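PDB 3VK9: glutathione S-transferase delta, which probably catalyses the conjugation of glutathione to electrophilic compounds, working as a homodimeric delta-class transferase of the silkmoth. Local coordinates for residues L154-V165 against W184-Y195. Sequence-based numbering, arbitrary orientation. Where two conformers were deposited one is given.
Sequences LTVADLSLIASV and WYETVKSTAPGY
Ile162 and Trp184 interlock as reciprocal knobs between segments of helices 156-167 and 179-191 whose axes cross at -112° in the all-helical C-terminal domain of the glutathione transferase fold. The isoleucine fills a hollow walled by Trp184, Tyr185, Val188 and Tyr195. With CG1 anti to the backbone N (chi1 -160°), its tip is carried onto that of Val188, CD1 lying 3.5 Å from Val188 CG1, while Tyr185 crosses it at about a right angle and Tyr195 comes in from the opposite direction. In return the indole drops among Asp158, Leu161, Ile162 and Val165, with its CH2 3.7 Å from Ile162 CA; Val188 CG2, one turn on in the same helix, sits over the rim of one indole face. Trp184 NE1 bonds to Asp158 OD1 at 2.8 Å, nearly within the indole plane and on the anti side of the carboxylate. Replacing Trp184 with an alanine would probably open a gap along Leu161, Ile162 and Val165 and leave OD1 with one donor fewer beside Val149 N. Ahead of the first helical turn, Leu154 lies against Val188, Ala192 and Pro193, and Leu159 CD2 meets Ala192 CB at 3.8 Å. Asp158 also closes the capping box with Thr155, whose N donates to Asp158 OD2 at 2.8 Å.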
loop_
_atom_site.group_PDB
_atom_site.type_symbol
_atom_site.label_atom_id
_atom_site.label_comp_id
_atom_site.label_asym_id
_atom_site.label_seq_id
_atom_site.Cartn_x
_atom_site.Cartn_y
_atom_site.Cartn_z
ATOM N N LEU A 154 -3.081 -3.362 20.351
ATOM C CA LEU A 154 -3.941 -3.164 19.193
ATOM C C LEU A 154 -3.451 -1.932 18.411
ATOM O O LEU A 154 -3.174 -0.885 19.003
ATOM C CB LEU A 154 -5.381 -2.944 19.643
ATOM C CG LEU A 154 -6.425 -2.775 18.533
ATOM C CD1 LEU A 154 -6.854 -4.137 18.011
ATOM C CD2 LEU A 154 -7.619 -1.986 19.046
ATOM N N THR A 155 -3.324 -2.060 17.095
ATOM C CA THR A 155 -2.935 -0.903 16.260
ATOM C C THR A 155 -3.811 -0.767 15.011
ATOM O O THR A 155 -4.585 -1.664 14.674
ATOM C CB THR A 155 -1.463 -0.973 15.811
ATOM O OG1 THR A 155 -1.290 -2.065 14.894
ATOM C CG2 THR A 155 -0.520 -1.152 17.017
ATOM N N VAL A 156 -3.684 0.358 14.318
ATOM C CA VAL A 156 -4.417 0.532 13.084
ATOM C C VAL A 156 -4.122 -0.596 12.087
ATOM O O VAL A 156 -4.916 -0.828 11.176
ATOM C CB VAL A 156 -4.134 1.912 12.439
ATOM C CG1 VAL A 156 -4.782 3.015 13.261
ATOM C CG2 VAL A 156 -2.625 2.134 12.301
ATOM N N ALA A 157 -2.984 -1.281 12.245
ATOM C CA ALA A 157 -2.688 -2.440 11.405
ATOM C C ALA A 157 -3.656 -3.604 11.645
ATOM O O ALA A 157 -4.106 -4.238 10.697
ATOM C CB ALA A 157 -1.240 -2.900 11.585
ATOM N N ASP A 158 -3.955 -3.902 12.908
ATOM C CA ASP A 158 -4.972 -4.915 13.207
ATOM C C ASP A 158 -6.324 -4.528 12.576
ATOM O O ASP A 158 -7.019 -5.343 11.975
ATOM C CB ASP A 158 -5.126 -5.099 14.728
ATOM C CG ASP A 158 -3.828 -5.552 15.410
ATOM O OD1 ASP A 158 -3.428 -6.723 15.225
ATOM O OD2 ASP A 158 -3.218 -4.741 16.138
ATOM N N LEU A 159 -6.700 -3.272 12.719
ATOM C CA LEU A 159 -8.022 -2.846 12.298
ATOM C C LEU A 159 -8.187 -2.909 10.768
ATOM O O LEU A 159 -9.220 -3.335 10.251
ATOM C CB LEU A 159 -8.310 -1.433 12.829
ATOM C CG LEU A 159 -8.212 -1.217 14.347
ATOM C CD1 LEU A 159 -8.550 0.251 14.733
ATOM C CD2 LEU A 159 -9.107 -2.186 15.089
ATOM N N SER A 160 -7.162 -2.481 10.052
ATOM C CA SER A 160 -7.175 -2.564 8.593
ATOM C C SER A 160 -7.145 -4.031 8.149
ATOM O O SER A 160 -7.917 -4.439 7.285
ATOM C CB SER A 160 -5.994 -1.789 8.004
ATOM O OG SER A 160 -6.030 -1.816 6.595
ATOM N N LEU A 161 -6.264 -4.822 8.757
ATOM C CA LEU A 161 -6.150 -6.231 8.382
ATOM C C LEU A 161 -7.403 -7.028 8.718
ATOM O O LEU A 161 -7.778 -7.945 7.982
ATOM C CB LEU A 161 -4.908 -6.893 9.005
ATOM C CG LEU A 161 -3.618 -6.798 8.167
ATOM C CD1 LEU A 161 -2.360 -7.147 8.986
ATOM C CD2 LEU A 161 -3.682 -7.644 6.882
ATOM N N ILE A 162 -8.057 -6.696 9.827
ATOM C CA ILE A 162 -9.229 -7.465 10.171
ATOM C C ILE A 162 -10.382 -7.117 9.248
ATOM O O ILE A 162 -11.152 -7.987 8.880
ATOM C CB ILE A 162 -9.613 -7.424 11.680
ATOM C CG1 ILE A 162 -10.523 -8.621 11.996
ATOM C CG2 ILE A 162 -10.299 -6.124 12.038
ATOM C CD1 ILE A 162 -10.578 -9.001 13.451
ATOM N N ALA A 163 -10.467 -5.857 8.815
ATOM C CA ALA A 163 -11.494 -5.490 7.848
ATOM C C ALA A 163 -11.315 -6.295 6.559
ATOM O O ALA A 163 -12.295 -6.762 5.963
ATOM C CB ALA A 163 -11.478 -3.994 7.558
ATOM N N SER A 164 -10.065 -6.465 6.136
ATOM C CA SER A 164 -9.765 -7.319 4.974
ATOM C C SER A 164 -10.064 -8.802 5.244
ATOM O O SER A 164 -10.900 -9.407 4.566
ATOM C CB SER A 164 -8.305 -7.150 4.558
ATOM O OG SER A 164 -8.053 -5.812 4.188
ATOM N N VAL A 165 -9.387 -9.374 6.239
ATOM C CA VAL A 165 -9.549 -10.796 6.587
ATOM C C VAL A 165 -10.995 -11.218 6.827
ATOM O O VAL A 165 -11.427 -12.274 6.351
ATOM C CB VAL A 165 -8.710 -11.220 7.822
ATOM C CG1 VAL A 165 -9.033 -12.663 8.199
ATOM C CG2 VAL A 165 -7.202 -11.051 7.560
ATOM N N TRP A 184 -5.861 -14.523 16.753
ATOM C CA TRP A 184 -5.850 -13.070 16.545
ATOM C C TRP A 184 -7.228 -12.513 16.141
ATOM O O TRP A 184 -7.702 -11.526 16.706
ATOM C CB TRP A 184 -4.768 -12.726 15.513
ATOM C CG TRP A 184 -4.877 -11.369 14.907
ATOM C CD1 TRP A 184 -4.365 -10.201 15.406
ATOM C CD2 TRP A 184 -5.531 -11.034 13.685
ATOM N NE1 TRP A 184 -4.664 -9.159 14.560
ATOM C CE2 TRP A 184 -5.377 -9.643 13.493
ATOM C CE3 TRP A 184 -6.229 -11.775 12.726
ATOM C CZ2 TRP A 184 -5.907 -8.974 12.381
ATOM C CZ3 TRP A 184 -6.745 -11.118 11.621
ATOM C CH2 TRP A 184 -6.587 -9.727 11.459
ATOM N N TYR A 185 -7.867 -13.146 15.162
ATOM C CA TYR A 185 -9.212 -12.756 14.744
ATOM C C TYR A 185 -10.123 -12.577 15.955
ATOM O O TYR A 185 -10.760 -11.528 16.127
ATOM C CB TYR A 185 -9.787 -13.835 13.826
ATOM C CG TYR A 185 -10.988 -13.423 12.985
ATOM C CD1 TYR A 185 -10.914 -12.338 12.100
ATOM C CD2 TYR A 185 -12.175 -14.166 13.019
ATOM C CE1 TYR A 185 -12.005 -11.979 11.309
ATOM C CE2 TYR A 185 -13.279 -13.812 12.220
ATOM C CZ TYR A 185 -13.184 -12.720 11.375
ATOM O OH TYR A 185 -14.255 -12.366 10.593
ATOM N N GLU A 186 -10.180 -13.607 16.796
ATOM C CA GLU A 186 -11.006 -13.561 17.993
ATOM C C GLU A 186 -10.597 -12.447 18.952
ATOM O O GLU A 186 -11.445 -11.744 19.483
ATOM C CB GLU A 186 -10.978 -14.900 18.734
ATOM C CG GLU A 186 -11.835 -14.875 19.985
ATOM C CD GLU A 186 -11.749 -16.144 20.794
ATOM O OE1 GLU A 186 -10.776 -16.910 20.615
ATOM O OE2 GLU A 186 -12.652 -16.364 21.621
ATOM N N THR A 187 -9.297 -12.295 19.176
ATOM C CA THR A 187 -8.800 -11.260 20.073
ATOM C C THR A 187 -9.246 -9.870 19.610
ATOM O O THR A 187 -9.716 -9.050 20.395
ATOM C CB THR A 187 -7.242 -11.257 20.148
ATOM O OG1 THR A 187 -6.765 -12.523 20.618
ATOM C CG2 THR A 187 -6.745 -10.148 21.080
ATOM N N VAL A 188 -9.095 -9.609 18.321
ATOM C CA VAL A 188 -9.408 -8.283 17.807
ATOM C C VAL A 188 -10.917 -8.020 17.876
ATOM O O VAL A 188 -11.342 -6.957 18.309
ATOM C CB VAL A 188 -8.815 -8.067 16.420
ATOM C CG1 VAL A 188 -9.310 -6.746 15.809
ATOM C CG2 VAL A 188 -7.282 -8.061 16.530
ATOM N N LYS A 189 -11.716 -9.020 17.523
ATOM C CA LYS A 189 -13.169 -8.920 17.644
ATOM C C LYS A 189 -13.595 -8.472 19.042
ATOM O O LYS A 189 -14.503 -7.650 19.195
ATOM C CB LYS A 189 -13.812 -10.278 17.350
ATOM C CG LYS A 189 -13.977 -10.610 15.885
ATOM C CD LYS A 189 -14.245 -12.094 15.731
ATOM C CE LYS A 189 -15.323 -12.394 14.709
ATOM N NZ LYS A 189 -15.664 -13.851 14.795
ATOM N N SER A 190 -12.936 -9.017 20.064
ATOM C CA SER A 190 -13.313 -8.773 21.452
ATOM C C SER A 190 -12.605 -7.577 22.073
ATOM O O SER A 190 -12.876 -7.219 23.222
ATOM C CB SER A 190 -13.019 -10.011 22.304
ATOM O OG SER A 190 -13.317 -11.188 21.589
ATOM N N THR A 191 -11.679 -6.971 21.341
ATOM C CA THR A 191 -10.940 -5.846 21.918
ATOM C C THR A 191 -11.032 -4.530 21.147
ATOM O O THR A 191 -10.823 -3.457 21.718
ATOM C CB THR A 191 -9.457 -6.197 22.210
ATOM O OG1 THR A 191 -8.829 -6.705 21.031
ATOM C CG2 THR A 191 -9.362 -7.243 23.329
ATOM N N ALA A 192 -11.348 -4.599 19.857
ATOM C CA ALA A 192 -11.535 -3.377 19.090
ATOM C C ALA A 192 -12.852 -2.706 19.498
ATOM O O ALA A 192 -13.920 -3.285 19.325
ATOM C CB ALA A 192 -11.521 -3.676 17.594
ATOM N N PRO A 193 -12.783 -1.484 20.053
ATOM C CA PRO A 193 -14.032 -0.807 20.428
ATOM C C PRO A 193 -15.003 -0.710 19.231
ATOM O O PRO A 193 -14.563 -0.452 18.105
ATOM C CB PRO A 193 -13.557 0.592 20.840
ATOM C CG PRO A 193 -12.137 0.399 21.279
ATOM C CD PRO A 193 -11.590 -0.669 20.353
ATOM N N GLY A 194 -16.292 -0.939 19.476
ATOM C CA GLY A 194 -17.323 -0.764 18.465
ATOM C C GLY A 194 -17.216 -1.680 17.257
ATOM O O GLY A 194 -17.715 -1.356 16.178
ATOM N N TYR A 195 -16.586 -2.837 17.437
ATOM C CA TYR A 195 -16.368 -3.763 16.326
ATOM C C TYR A 195 -17.666 -4.178 15.641
ATOM O O TYR A 195 -17.729 -4.266 14.415
ATOM C CB TYR A 195 -15.624 -5.010 16.798
ATOM C CG TYR A 195 -15.222 -5.963 15.685
ATOM C CD1 TYR A 195 -13.950 -5.903 15.123
ATOM C CD2 TYR A 195 -16.106 -6.929 15.204
ATOM C CE1 TYR A 195 -13.563 -6.770 14.128
ATOM C CE2 TYR A 195 -15.724 -7.798 14.194
ATOM C CZ TYR A 195 -14.450 -7.716 13.664
ATOM O OH TYR A 195 -14.046 -8.573 12.661
#